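PDB 3EYP: putative alpha-L-fucosidase from Bacteroides thetaiotaomicron, which probably hydrolyses terminal alpha-L-fucosyl linkages, releasing L-fucose from glycoconjugates. Local coordinates for residues E21-F26 / I160-W165; I30-E35 / S261-A266; T355-K360 / A366-T371. One frame throughout, in Å; residues are numbered along the deposited sequence. Where two conformers were deposited one is given.

Contact 1 of 3, residues E21-F26 / I160-W165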
loop_
_atom_site.group_PDB
_atom_site.type_symbol
_atom_site.label_atom_id
_atom_site.label_comp_id
_atom_site.label_asym_id
_atom_site.label_seq_id
_atom_site.Cartn_x
_atom_site.Cartn_y
_atom_site.Cartn_z
ATOM N N GLU A 21 1.335 0.445 -6.201
ATOM C CA GLU A 21 -0.074 -0.013 -6.011
ATOM C C GLU A 21 -0.229 -1.085 -4.991
ATOM O O GLU A 21 -0.987 -0.951 -4.034
ATOM C CB GLU A 21 -0.744 -0.368 -7.346
ATOM C CG GLU A 21 -0.921 0.904 -8.153
ATOM C CD GLU A 21 -1.744 0.782 -9.418
ATOM O OE1 GLU A 21 -2.180 -0.331 -9.788
ATOM O OE2 GLU A 21 -1.931 1.868 -10.031
ATOM N N MET A 22 0.576 -2.119 -5.143
ATOM C CA MET A 22 0.594 -3.262 -4.203
ATOM C C MET A 22 2.028 -3.556 -3.740
ATOM O O MET A 22 3.023 -3.301 -4.449
ATOM C CB MET A 22 0.018 -4.516 -4.888
ATOM C CG MET A 22 -1.509 -4.622 -4.998
ATOM S SD MET A 22 -2.250 -6.064 -5.790
ATOM C CE MET A 22 -2.212 -7.246 -4.484
ATOM N N ILE A 23 2.135 -4.068 -2.534
ATOM C CA ILE A 23 3.422 -4.488 -1.900
ATOM C C ILE A 23 3.213 -5.829 -1.192
ATOM O O ILE A 23 2.157 -6.035 -0.580
ATOM C CB ILE A 23 3.946 -3.449 -0.880
ATOM C CG1 ILE A 23 4.001 -2.070 -1.483
ATOM C CG2 ILE A 23 5.295 -3.848 -0.358
ATOM C CD1 ILE A 23 4.351 -0.917 -0.466
ATOM N N ALA A 24 4.133 -6.792 -1.314
ATOM C CA ALA A 24 3.995 -7.997 -0.469
ATOM C C ALA A 24 4.647 -7.877 0.910
ATOM O O ALA A 24 5.655 -7.264 1.070
ATOM C CB ALA A 24 4.494 -9.251 -1.183
ATOM N N PHE A 25 3.988 -8.476 1.915
ATOM C CA PHE A 25 4.563 -8.634 3.246
ATOM C C PHE A 25 4.891 -10.125 3.340
ATOM O O PHE A 25 4.203 -10.933 2.772
ATOM C CB PHE A 25 3.508 -8.372 4.332
ATOM C CG PHE A 25 3.889 -7.356 5.372
ATOM C CD1 PHE A 25 5.214 -7.063 5.675
ATOM C CD2 PHE A 25 2.870 -6.707 6.103
ATOM C CE1 PHE A 25 5.512 -6.189 6.625
ATOM C CE2 PHE A 25 3.178 -5.811 7.076
ATOM C CZ PHE A 25 4.479 -5.523 7.338
ATOM N N PHE A 26 5.988 -10.440 3.986
ATOM C CA PHE A 26 6.415 -11.819 4.227
ATOM C C PHE A 26 6.744 -11.936 5.690
ATOM O O PHE A 26 7.844 -11.569 6.130
ATOM C CB PHE A 26 7.651 -12.216 3.415
ATOM C CG PHE A 26 7.406 -12.341 1.928
ATOM C CD1 PHE A 26 6.408 -13.118 1.456
ATOM C CD2 PHE A 26 8.219 -11.676 1.026
ATOM C CE1 PHE A 26 6.176 -13.229 0.124
ATOM C CE2 PHE A 26 7.995 -11.788 -0.327
ATOM C CZ PHE A 26 6.967 -12.534 -0.779
ATOM N N ILE A 160 17.364 -0.563 -0.639
ATOM C CA ILE A 160 16.205 -0.812 0.218
ATOM C C ILE A 160 15.160 0.297 -0.062
ATOM O O ILE A 160 15.464 1.502 0.036
ATOM C CB ILE A 160 16.612 -0.844 1.714
ATOM C CG1 ILE A 160 17.717 -1.875 2.059
ATOM C CG2 ILE A 160 15.331 -1.076 2.677
ATOM C CD1 ILE A 160 17.377 -3.311 1.895
ATOM N N TRP A 161 13.935 -0.133 -0.411
ATOM C CA TRP A 161 12.881 0.800 -0.856
ATOM C C TRP A 161 11.772 1.080 0.167
ATOM O O TRP A 161 10.965 1.997 -0.001
ATOM C CB TRP A 161 12.237 0.303 -2.148
ATOM C CG TRP A 161 13.119 0.193 -3.319
ATOM C CD1 TRP A 161 13.888 -0.884 -3.670
ATOM C CD2 TRP A 161 13.221 1.138 -4.374
ATOM N NE1 TRP A 161 14.499 -0.637 -4.875
ATOM C CE2 TRP A 161 14.104 0.603 -5.326
ATOM C CE3 TRP A 161 12.652 2.401 -4.607
ATOM C CZ2 TRP A 161 14.440 1.290 -6.486
ATOM C CZ3 TRP A 161 13.000 3.084 -5.762
ATOM C CH2 TRP A 161 13.884 2.531 -6.681
ATOM N N GLU A 162 11.751 0.287 1.216
ATOM C CA GLU A 162 10.878 0.559 2.386
ATOM C C GLU A 162 11.452 0.016 3.658
ATOM O O GLU A 162 11.983 -1.094 3.689
ATOM C CB GLU A 162 9.482 -0.019 2.197
ATOM C CG GLU A 162 8.458 0.483 3.205
ATOM C CD GLU A 162 7.052 0.660 2.633
ATOM O OE1 GLU A 162 6.935 0.795 1.384
ATOM O OE2 GLU A 162 6.074 0.608 3.454
ATOM N N THR A 163 11.355 0.837 4.705
ATOM C CA THR A 163 11.652 0.398 6.095
ATOM C C THR A 163 10.379 0.575 6.875
ATOM O O THR A 163 9.740 1.614 6.800
ATOM C CB THR A 163 12.801 1.227 6.728
ATOM O OG1 THR A 163 14.029 0.921 6.076
ATOM C CG2 THR A 163 12.996 0.936 8.183
ATOM N N TRP A 164 9.991 -0.473 7.584
ATOM C CA TRP A 164 8.693 -0.525 8.284
ATOM C C TRP A 164 8.906 -0.531 9.777
ATOM O O TRP A 164 9.576 -1.435 10.323
ATOM C CB TRP A 164 7.947 -1.766 7.902
ATOM C CG TRP A 164 6.523 -1.635 7.543
ATOM C CD1 TRP A 164 6.013 -1.231 6.356
ATOM C CD2 TRP A 164 5.409 -1.978 8.360
ATOM N NE1 TRP A 164 4.643 -1.248 6.395
ATOM C CE2 TRP A 164 4.245 -1.738 7.602
ATOM C CE3 TRP A 164 5.280 -2.456 9.668
ATOM C CZ2 TRP A 164 2.957 -1.981 8.101
ATOM C CZ3 TRP A 164 4.000 -2.684 10.157
ATOM C CH2 TRP A 164 2.867 -2.462 9.355
ATOM N N TRP A 165 8.264 0.437 10.438
ATOM C CA TRP A 165 8.325 0.543 11.909
ATOM C C TRP A 165 6.950 0.297 12.496
ATOM O O TRP A 165 6.099 1.188 12.495
ATOM C CB TRP A 165 8.852 1.892 12.380
ATOM C CG TRP A 165 10.323 2.119 12.122
ATOM C CD1 TRP A 165 11.272 1.166 12.029
ATOM C CD2 TRP A 165 10.995 3.374 11.935
ATOM N NE1 TRP A 165 12.485 1.718 11.802
ATOM C CE2 TRP A 165 12.355 3.081 11.701
ATOM C CE3 TRP A 165 10.584 4.710 11.937
ATOM C CZ2 TRP A 165 13.322 4.076 11.509
ATOM C CZ3 TRP A 165 11.529 5.702 11.707
ATOM C CH2 TRP A 165 12.899 5.386 11.537
#
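Phe25 points the CZ corner of its ring into the indole of Trp164, a T-shaped (edge-to-face) pair. CZ stands 3.6 Å above the indole plane, over the bond shared by its two rings, with Phe25 CZ 3.8 Å from both Trp164 CE2 and Trp164 CD2. The phenyl and six-membered ring centroids are 4.9 Å apart with planes at 63°, so that the weakly electropositive C-H edge of the phenyl meets the electron-rich indole face. One layer on, Ile23 CD1 touches Glu162 OE1 at 3.6 Å. The charge of this buried carboxylate is met by a salt bridge from OE1 to Arg20, while Glu162 OE2 lies in plane at the indole edge, 3.4 Å from Trp164 CD1. Trp164 NE1 hydrogen-bonds Glu253, which helps to hold the indole's rotation, and Phe195 stacks on the same ring. Strands 22-26 and 162-164 are separated in the parallel sheet by 70-76 and 119-124. Ile23 CA and Glu162 CA are 10.0 Å apart, too far for backbone pairing, and the contact is made by side chains pointing into the TIM-type barrel. Ile72 of strand 70-76 and Leu293 of strand 291-295 pack beside them, and Trp17 of helix 12-20 covers Ile23 and Glu162.

Contact 2 of 3, residues I30-E35 / S261-A266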
loop_
_atom_site.group_PDB
_atom_site.type_symbol
_atom_site.label_atom_id
_atom_site.label_comp_id
_atom_site.label_asym_id
_atom_site.label_seq_id
_atom_site.Cartn_x
_atom_site.Cartn_y
_atom_site.Cartn_z
ATOM N N ILE A 30 10.967 -17.199 13.654
ATOM C CA ILE A 30 10.984 -18.263 14.654
ATOM C C ILE A 30 9.542 -18.647 15.046
ATOM O O ILE A 30 9.240 -19.802 15.330
ATOM C CB ILE A 30 11.897 -17.879 15.892
ATOM C CG1 ILE A 30 12.171 -19.116 16.748
ATOM C CG2 ILE A 30 11.306 -16.716 16.706
ATOM C CD1 ILE A 30 13.395 -18.880 17.633
ATOM N N ASN A 31 8.652 -17.673 15.036
ATOM C CA ASN A 31 7.232 -17.970 15.371
ATOM C C ASN A 31 6.628 -19.109 14.530
ATOM O O ASN A 31 5.780 -19.891 14.970
ATOM C CB ASN A 31 6.291 -16.760 15.184
ATOM C CG ASN A 31 6.506 -15.632 16.162
ATOM O OD1 ASN A 31 7.239 -15.715 17.119
ATOM N ND2 ASN A 31 5.776 -14.526 15.917
ATOM N N THR A 32 7.088 -19.177 13.297
ATOM C CA THR A 32 6.601 -20.087 12.305
ATOM C C THR A 32 6.875 -21.538 12.726
ATOM O O THR A 32 6.204 -22.445 12.297
ATOM C CB THR A 32 7.338 -19.904 10.934
ATOM O OG1 THR A 32 7.272 -18.524 10.519
ATOM C CG2 THR A 32 6.749 -20.803 9.828
ATOM N N PHE A 33 7.874 -21.684 13.561
ATOM C CA PHE A 33 8.365 -23.039 13.971
ATOM C C PHE A 33 7.840 -23.414 15.327
ATOM O O PHE A 33 8.081 -24.543 15.844
ATOM C CB PHE A 33 9.866 -23.122 13.884
ATOM C CG PHE A 33 10.327 -23.064 12.484
ATOM C CD1 PHE A 33 10.390 -24.195 11.732
ATOM C CD2 PHE A 33 10.485 -21.832 11.854
ATOM C CE1 PHE A 33 10.725 -24.121 10.382
ATOM C CE2 PHE A 33 10.809 -21.768 10.523
ATOM C CZ PHE A 33 10.903 -22.885 9.799
ATOM N N GLU A 34 7.075 -22.484 15.880
ATOM C CA GLU A 34 6.334 -22.751 17.123
ATOM C C GLU A 34 4.949 -23.157 16.764
ATOM O O GLU A 34 4.521 -22.989 15.634
ATOM C CB GLU A 34 6.284 -21.534 18.037
ATOM C CG GLU A 34 7.607 -21.064 18.633
ATOM C CD GLU A 34 7.407 -20.309 19.949
ATOM O OE1 GLU A 34 7.195 -19.076 19.967
ATOM O OE2 GLU A 34 7.422 -20.962 21.010
ATOM N N GLU A 35 4.229 -23.695 17.758
ATOM C CA GLU A 35 2.860 -24.152 17.536
ATOM C C GLU A 35 1.865 -23.022 17.844
ATOM O O GLU A 35 1.733 -22.535 18.954
ATOM C CB GLU A 35 2.550 -25.420 18.341
ATOM C CG GLU A 35 3.566 -26.547 18.190
ATOM C CD GLU A 35 3.843 -27.002 16.745
ATOM O OE1 GLU A 35 2.892 -27.264 15.972
ATOM O OE2 GLU A 35 5.038 -27.134 16.394
ATOM N N SER A 261 -4.361 -15.049 10.221
ATOM C CA SER A 261 -3.180 -14.689 11.026
ATOM C C SER A 261 -2.063 -14.152 10.148
ATOM O O SER A 261 -2.075 -14.332 8.949
ATOM C CB SER A 261 -2.614 -15.898 11.819
ATOM O OG SER A 261 -3.518 -16.561 12.718
ATOM N N TRP A 262 -1.070 -13.550 10.793
ATOM C CA TRP A 262 0.072 -12.953 10.061
ATOM C C TRP A 262 1.190 -13.980 9.769
ATOM O O TRP A 262 1.837 -13.940 8.747
ATOM C CB TRP A 262 0.700 -11.821 10.825
ATOM C CG TRP A 262 -0.180 -10.630 10.836
ATOM C CD1 TRP A 262 -1.028 -10.267 11.833
ATOM C CD2 TRP A 262 -0.290 -9.630 9.819
ATOM N NE1 TRP A 262 -1.666 -9.068 11.501
ATOM C CE2 TRP A 262 -1.231 -8.679 10.261
ATOM C CE3 TRP A 262 0.282 -9.465 8.555
ATOM C CZ2 TRP A 262 -1.612 -7.586 9.485
ATOM C CZ3 TRP A 262 -0.076 -8.333 7.814
ATOM C CH2 TRP A 262 -1.009 -7.422 8.281
ATOM N N PHE A 263 1.377 -14.888 10.705
ATOM C CA PHE A 263 2.330 -15.960 10.532
ATOM C C PHE A 263 1.619 -17.212 10.038
ATOM O O PHE A 263 0.402 -17.354 10.131
ATOM C CB PHE A 263 3.113 -16.207 11.844
ATOM C CG PHE A 263 4.135 -15.190 12.107
ATOM C CD1 PHE A 263 5.450 -15.396 11.720
ATOM C CD2 PHE A 263 3.792 -13.950 12.705
ATOM C CE1 PHE A 263 6.404 -14.453 11.959
ATOM C CE2 PHE A 263 4.732 -13.001 12.946
ATOM C CZ PHE A 263 6.043 -13.206 12.562
ATOM N N TYR A 264 2.398 -18.125 9.470
ATOM C CA TYR A 264 1.837 -19.371 8.887
ATOM C C TYR A 264 1.382 -20.419 9.888
ATOM O O TYR A 264 2.132 -20.811 10.808
ATOM C CB TYR A 264 2.836 -20.072 7.927
ATOM C CG TYR A 264 2.224 -21.263 7.254
ATOM C CD1 TYR A 264 1.531 -21.125 6.038
ATOM C CD2 TYR A 264 2.333 -22.542 7.806
ATOM C CE1 TYR A 264 0.953 -22.236 5.428
ATOM C CE2 TYR A 264 1.741 -23.625 7.209
ATOM C CZ TYR A 264 1.070 -23.482 6.019
ATOM O OH TYR A 264 0.493 -24.588 5.388
ATOM N N HIS A 265 0.141 -20.881 9.663
ATOM C CA HIS A 265 -0.400 -22.065 10.350
ATOM C C HIS A 265 -1.104 -22.945 9.346
ATOM O O HIS A 265 -1.931 -22.512 8.575
ATOM C CB HIS A 265 -1.332 -21.657 11.531
ATOM C CG HIS A 265 -0.800 -20.519 12.327
ATOM N ND1 HIS A 265 0.327 -20.631 13.121
ATOM C CD2 HIS A 265 -1.174 -19.219 12.373
ATOM C CE1 HIS A 265 0.604 -19.445 13.638
ATOM N NE2 HIS A 265 -0.275 -18.569 13.173
ATOM N N ALA A 266 -0.743 -24.214 9.359
ATOM C CA ALA A 266 -1.298 -25.183 8.419
ATOM C C ALA A 266 -2.797 -25.225 8.452
ATOM O O ALA A 266 -3.471 -25.424 7.454
ATOM C CB ALA A 266 -0.690 -26.638 8.651
HETATM O O HOH W 1 5.284 -17.606 8.617
HETATM O O HOH W 2 3.581 -22.898 11.794
#
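Asn31 and Thr32 pack against Phe263 where two loops meet beyond the C-terminal ends of strands 22-26 and 253-257, the side on which TIM barrels carry their active sites. Ile30 opens a short turn of helical backbone angles with i to i+3 bonds, its O accepting from Phe33 N and Asn31 O from Glu34 N. The turn brings Asn31 CB over the Phe263 ring in a CH-pi contact, 4.0 Å from the centroid and 19° off the normal. A chi1 of -68° then swings the amide so that Asn31 ND2 lies over the same face, offset toward the rim and 3.5 Å from Phe263 CE2, the amide tilted 60° to the ring. A short amide suits this place, giving the aromatic face both a methylene and a polar NH2 end. Thr32 comes next, its OG1 in the ring plane at the edge, near Phe263 CD1. The branched residue serves twice: CG2 faces Tyr264 CB, while OG1 accepts from Gly29 N and donates to a water that also takes Tyr264 N. Phe263 has His77 edge-to-face as another neighbour. Arg300 NE reaches Thr32 O, and a second water donates to two carbonyls, 2.7 Å from Thr32 O and 2.7 Å from Tyr264 O.

Contact 3 of 3, residues T355-K360 / A366-T371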
loop_
_atom_site.group_PDB
_atom_site.type_symbol
_atom_site.label_atom_id
_atom_site.label_comp_id
_atom_site.label_asym_id
_atom_site.label_seq_id
_atom_site.Cartn_x
_atom_site.Cartn_y
_atom_site.Cartn_z
ATOM N N THR A 355 -0.427 12.879 -19.441
ATOM C CA THR A 355 -1.444 13.872 -19.839
ATOM C C THR A 355 -2.630 13.887 -18.880
ATOM O O THR A 355 -2.904 12.929 -18.164
ATOM C CB THR A 355 -1.967 13.599 -21.221
ATOM O OG1 THR A 355 -2.511 12.284 -21.248
ATOM C CG2 THR A 355 -0.819 13.685 -22.233
ATOM N N TYR A 356 -3.308 15.020 -18.887
ATOM C CA TYR A 356 -4.532 15.189 -18.109
ATOM C C TYR A 356 -5.441 16.274 -18.610
ATOM O O TYR A 356 -4.997 17.219 -19.239
ATOM C CB TYR A 356 -4.150 15.468 -16.658
ATOM C CG TYR A 356 -3.164 16.567 -16.440
ATOM C CD1 TYR A 356 -3.597 17.826 -16.068
ATOM C CD2 TYR A 356 -1.806 16.354 -16.559
ATOM C CE1 TYR A 356 -2.734 18.826 -15.812
ATOM C CE2 TYR A 356 -0.911 17.385 -16.301
ATOM C CZ TYR A 356 -1.411 18.622 -15.948
ATOM O OH TYR A 356 -0.604 19.680 -15.692
ATOM N N PHE A 357 -6.729 16.090 -18.319
ATOM C CA PHE A 357 -7.719 17.171 -18.337
ATOM C C PHE A 357 -7.471 18.194 -17.225
ATOM O O PHE A 357 -7.163 17.835 -16.090
ATOM C CB PHE A 357 -9.136 16.620 -18.197
ATOM C CG PHE A 357 -10.165 17.684 -17.937
ATOM C CD1 PHE A 357 -10.395 18.690 -18.881
ATOM C CD2 PHE A 357 -10.848 17.729 -16.723
ATOM C CE1 PHE A 357 -11.308 19.671 -18.623
ATOM C CE2 PHE A 357 -11.732 18.700 -16.455
ATOM C CZ PHE A 357 -11.982 19.686 -17.399
ATOM N N ALA A 358 -7.640 19.477 -17.546
ATOM C CA ALA A 358 -7.638 20.510 -16.496
ATOM C C ALA A 358 -8.583 21.624 -16.830
ATOM O O ALA A 358 -8.871 21.890 -18.011
ATOM C CB ALA A 358 -6.236 21.097 -16.241
ATOM N N GLY A 359 -9.006 22.254 -15.759
ATOM C CA GLY A 359 -9.821 23.446 -15.743
ATOM C C GLY A 359 -9.016 24.715 -15.649
ATOM O O GLY A 359 -7.791 24.729 -15.624
ATOM N N LYS A 360 -9.754 25.807 -15.766
ATOM C CA LYS A 360 -9.170 27.138 -15.745
ATOM C C LYS A 360 -8.898 27.570 -14.303
ATOM O O LYS A 360 -9.634 27.202 -13.387
ATOM C CB LYS A 360 -10.127 28.145 -16.437
ATOM C CG LYS A 360 -10.347 27.852 -17.898
ATOM C CD LYS A 360 -11.357 28.825 -18.519
ATOM C CE LYS A 360 -11.686 28.412 -19.928
ATOM N NZ LYS A 360 -12.868 29.135 -20.418
ATOM N N ALA A 366 -16.467 21.518 -13.041
ATOM C CA ALA A 366 -16.587 21.086 -14.449
ATOM C C ALA A 366 -17.561 19.958 -14.664
ATOM O O ALA A 366 -17.751 19.062 -13.822
ATOM C CB ALA A 366 -15.252 20.724 -15.036
ATOM N N ASP A 367 -18.167 20.012 -15.837
ATOM C CA ASP A 367 -19.085 18.968 -16.283
ATOM C C ASP A 367 -18.597 18.462 -17.619
ATOM O O ASP A 367 -18.397 19.256 -18.531
ATOM C CB ASP A 367 -20.491 19.516 -16.471
ATOM C CG ASP A 367 -21.262 19.711 -15.151
ATOM O OD1 ASP A 367 -20.946 19.069 -14.113
ATOM O OD2 ASP A 367 -22.249 20.515 -15.169
ATOM N N ILE A 368 -18.416 17.145 -17.680
ATOM C CA ILE A 368 -17.926 16.413 -18.840
ATOM C C ILE A 368 -18.886 15.308 -19.265
ATOM O O ILE A 368 -19.301 14.440 -18.478
ATOM C CB ILE A 368 -16.550 15.762 -18.603
ATOM C CG1 ILE A 368 -15.511 16.772 -18.021
ATOM C CG2 ILE A 368 -16.054 15.204 -19.899
ATOM C CD1 ILE A 368 -15.532 16.959 -16.497
ATOM N N ILE A 369 -19.254 15.368 -20.535
ATOM C CA ILE A 369 -20.266 14.456 -21.080
ATOM C C ILE A 369 -19.609 13.643 -22.156
ATOM O O ILE A 369 -18.969 14.172 -23.068
ATOM C CB ILE A 369 -21.511 15.219 -21.612
ATOM C CG1 ILE A 369 -22.194 15.872 -20.440
ATOM C CG2 ILE A 369 -22.512 14.262 -22.369
ATOM C CD1 ILE A 369 -23.459 16.708 -20.797
ATOM N N PHE A 370 -19.736 12.342 -21.991
ATOM C CA PHE A 370 -19.171 11.394 -22.909
ATOM C C PHE A 370 -20.330 10.800 -23.641
ATOM O O PHE A 370 -21.206 10.195 -23.037
ATOM C CB PHE A 370 -18.383 10.297 -22.168
ATOM C CG PHE A 370 -17.284 10.827 -21.281
ATOM C CD1 PHE A 370 -15.994 10.852 -21.720
ATOM C CD2 PHE A 370 -17.568 11.318 -20.031
ATOM C CE1 PHE A 370 -14.973 11.345 -20.892
ATOM C CE2 PHE A 370 -16.569 11.822 -19.211
ATOM C CZ PHE A 370 -15.290 11.829 -19.642
ATOM N N THR A 371 -20.335 11.023 -24.949
ATOM C CA THR A 371 -21.384 10.468 -25.833
ATOM C C THR A 371 -20.827 9.299 -26.628
ATOM O O THR A 371 -19.882 9.404 -27.422
ATOM C CB THR A 371 -21.987 11.547 -26.755
ATOM O OG1 THR A 371 -22.555 12.605 -25.968
ATOM C CG2 THR A 371 -23.090 10.952 -27.620
#
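Between Ala366 and Ile368, which both touch Phe357, Asp367 sends its carboxylate the other way: OD2 makes a salt bridge to Arg438 and a long, weak ion pair to Arg436. The charge thus stays on the outer face of the strand while its two apolar neighbours face inward. There Phe357, with CG anti to the backbone N (chi1 169°), extends its ring toward the other strand. Phe357 CA and Ile368 CA are 10.2 Å apart; the phenyl covers about half of that distance, and Ile368 reaches out to meet it. Phe357 CZ meets Ala366 CB at 4.2 Å, the methyl group lying at the ring edge near the plane, where a small residue leaves room for the phenyl end. The branched Ile368 completes the contact: its chi2 of 85° bends the chain, and CD1 comes obliquely to Phe357 CE2 at 4.2 Å. On one face of the ring, toward the rim, lies the backbone N of Gly359. This is core packing of the beta-sandwich in the F5/8 type C (discoidin-like) domain. Strand 357-358 is an outer strand beside 447-454 in one antiparallel sheet. Strand 366-372 runs in the facing sheet between 332-335 and 434-442, and there Val333 and Ala335 pack against Ile368.

Contacts 1 and 2 belong to the same barrel, and contact 3 to the separate sandwich domain, about 35 Å from contact 1 and 51 Å from contact 2, centre to centre. Segment 30-35 lies in the loop that follows strand 22-26, so contact 2 continues from the strand used by contact 1. The two touch where Phe25 CD2 of 21-26 packs on Trp262 CZ3 of 261-266, 3.8 Å away. All three are buried, yet their chemistry differs with place. Contact 1, nearest the centre of the chain, mixes aromatic rings with a buried glutamate. Contact 2, between loops farther out, relies on bridging waters and an amide over a ring. Contact 3 joins two sheets by hydrocarbon alone, leaving charge to the outer face.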